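Local coordinates for orotidine-5-phosphate decarboxylase/orotate phosphoribosyltransferase, putative (Ompdcase-oprtase, putative) (Leishmania infantum, PDB 3QW3) that decarboxylates orotidine 5'-phosphate to UMP through the decarboxylase part held here, within a bifunctional UMP synthase of de novo pyrimidine synthesis, at the interface of chains A and B. Sequence-based numbering; all coordinates share one arbitrary frame. Chains: chain A/B, Orotidine-5-phosphate decarboxylase/orotate phosphoribosyltransferase, putative (Ompdcase-oprtase, putative).

The interface of chains A and B. Residues chain A 112-113, 154-155, 158, 161, 166; chain B 113, 144, 147.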
# COMPACT_ATOMS: atom_id res chain seq x y z
N PRO A 112 6.14 5.02 2.49
CA PRO A 112 6.38 6.25 3.23
C PRO A 112 5.57 7.44 2.74
O PRO A 112 5.63 8.51 3.36
CB PRO A 112 7.86 6.53 2.95
CG PRO A 112 8.05 6.01 1.56
CD PRO A 112 7.20 4.77 1.50
N TYR A 113 4.82 7.28 1.64
CA TYR A 113 4.27 8.45 0.93
C TYR A 113 3.36 9.37 1.76
O TYR A 113 3.39 10.59 1.58
CB TYR A 113 3.59 8.08 -0.40
CG TYR A 113 3.32 9.32 -1.25
CD1 TYR A 113 2.04 9.86 -1.34
CD2 TYR A 113 4.36 9.96 -1.92
CE1 TYR A 113 1.79 11.01 -2.10
CE2 TYR A 113 4.13 11.11 -2.68
CZ TYR A 113 2.85 11.62 -2.76
OH TYR A 113 2.64 12.76 -3.51
N LEU A 154 15.43 11.92 -2.97
CA LEU A 154 14.26 11.68 -2.12
C LEU A 154 14.46 10.45 -1.22
O LEU A 154 14.08 10.47 -0.05
CB LEU A 154 12.96 11.53 -2.93
CG LEU A 154 11.69 11.19 -2.13
CD1 LEU A 154 11.29 12.35 -1.22
CD2 LEU A 154 10.52 10.78 -3.02
N TYR A 155 15.07 9.40 -1.76
CA TYR A 155 15.27 8.19 -0.97
C TYR A 155 16.20 8.40 0.22
O TYR A 155 16.03 7.78 1.27
CB TYR A 155 15.68 6.98 -1.82
CG TYR A 155 17.06 7.01 -2.44
CD1 TYR A 155 17.24 7.34 -3.78
CD2 TYR A 155 18.19 6.66 -1.70
CE1 TYR A 155 18.50 7.35 -4.36
CE2 TYR A 155 19.46 6.66 -2.27
CZ TYR A 155 19.60 7.01 -3.60
OH TYR A 155 20.85 7.02 -4.19
N VAL A 158 14.09 10.01 2.91
CA VAL A 158 13.30 8.98 3.57
C VAL A 158 14.15 8.24 4.60
O VAL A 158 13.72 8.03 5.74
CB VAL A 158 12.68 8.01 2.53
CG1 VAL A 158 12.05 6.79 3.22
CG2 VAL A 158 11.65 8.73 1.67
N ARG A 161 14.71 10.42 7.77
CA ARG A 161 13.50 10.41 8.58
C ARG A 161 13.38 9.11 9.37
O ARG A 161 13.06 9.13 10.56
CB ARG A 161 12.27 10.58 7.69
CG ARG A 161 11.76 11.99 7.61
CD ARG A 161 10.96 12.20 6.35
NE ARG A 161 10.56 13.60 6.20
CZ ARG A 161 11.34 14.56 5.69
NH1 ARG A 161 12.57 14.29 5.28
NH2 ARG A 161 10.87 15.79 5.60
N TRP A 166 11.30 9.02 12.93
CA TRP A 166 10.39 7.88 12.88
C TRP A 166 10.70 6.75 13.88
O TRP A 166 9.80 6.03 14.32
CB TRP A 166 10.28 7.31 11.46
CG TRP A 166 9.63 8.24 10.45
CD1 TRP A 166 8.95 9.40 10.72
CD2 TRP A 166 9.57 8.06 9.03
NE1 TRP A 166 8.50 9.96 9.55
CE2 TRP A 166 8.86 9.16 8.50
CE3 TRP A 166 10.06 7.08 8.15
CZ2 TRP A 166 8.63 9.31 7.12
CZ3 TRP A 166 9.83 7.23 6.79
CH2 TRP A 166 9.12 8.33 6.29
N TYR B 113 4.88 5.74 -4.87
CA TYR B 113 6.28 5.74 -4.42
C TYR B 113 7.25 4.88 -5.25
O TYR B 113 8.43 5.25 -5.41
CB TYR B 113 6.40 5.42 -2.92
CG TYR B 113 7.79 5.69 -2.41
CD1 TYR B 113 8.70 4.65 -2.18
CD2 TYR B 113 8.23 7.00 -2.22
CE1 TYR B 113 10.00 4.91 -1.75
CE2 TYR B 113 9.52 7.28 -1.78
CZ TYR B 113 10.40 6.23 -1.55
OH TYR B 113 11.67 6.53 -1.12
N LEU B 144 7.04 14.03 3.16
CA LEU B 144 7.49 13.77 1.80
C LEU B 144 6.80 14.70 0.81
O LEU B 144 7.46 15.31 -0.02
CB LEU B 144 7.25 12.30 1.42
CG LEU B 144 8.33 11.26 1.75
CD1 LEU B 144 8.37 10.91 3.22
CD2 LEU B 144 8.15 9.99 0.91
N LEU B 147 8.07 18.31 0.36
CA LEU B 147 9.48 18.47 -0.00
C LEU B 147 9.60 19.15 -1.36
O LEU B 147 8.79 18.89 -2.26
CB LEU B 147 10.20 17.12 -0.04
CG LEU B 147 11.08 16.70 1.14
CD1 LEU B 147 10.68 17.32 2.48
CD2 LEU B 147 11.13 15.18 1.23
O HOH W 1 4.27 12.75 3.06
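A:Pro112 sets the CG corner of its pyrrolidine over one face of the B:Tyr113 ring in the two-fold dimer interface of the OMP decarboxylase domain, an (alpha/beta)8-barrel family; the paired copies repeat every contact with the chains exchanged. The full-length UMP synthase is tetrameric, and this structure alone does not show how the decarboxylase dimer is placed within it.

The ring contact is of the CH-pi kind. Pyrrolidine carbon CG of A:Pro112 stands over the middle of the B:Tyr113 ring, 3.7 Å from its centroid, and the two side chains cross at about a right angle. B:Tyr113 holds its CG anti to its own backbone N (chi1 -168°), a setting that carries the ring across to chain A. From there its phenol oxygen OH points tip to tip at A:Val158 on helix 154-163, 3.6 Å from methyl CG2, a packing contact. Beside CE2 of B:Tyr113, tilted from the ring plane to the side away from A:Pro112, methyl CD2 of A:Leu154 lies 3.8 Å away.

Aliphatic packing continues around B:Leu144, which buries 71 Å² against chain A, the largest share in the patch. Both its methyls pack against carbonyl O of A:Pro112, CD1 at 3.7 Å. CD2 also meets CG2 of A:Val158 at 3.8 Å and packs beside CB of A:Pro112, whereas CD1 faces CH2 at the indole tip of A:Trp166. The opposite end of the patch belongs to B:Leu147. Its CD2 touches CD1 of A:Leu154 at 3.7 Å, and its CD1 meets guanidinium nitrogen NH2 of A:Arg161 end-on. Within chain A, CB of A:Arg161 covers one face of the A:Trp166 indole over its centre, backing the ring whose CH2 meets B:Leu144.

Polar linkage in this patch runs through water 1, which lies 2.8 Å from carbonyl O of A:Tyr113 and, 3.1 Å from backbone N of B:Leu144, accepts its N-H in a moderately bent bond (148° at H).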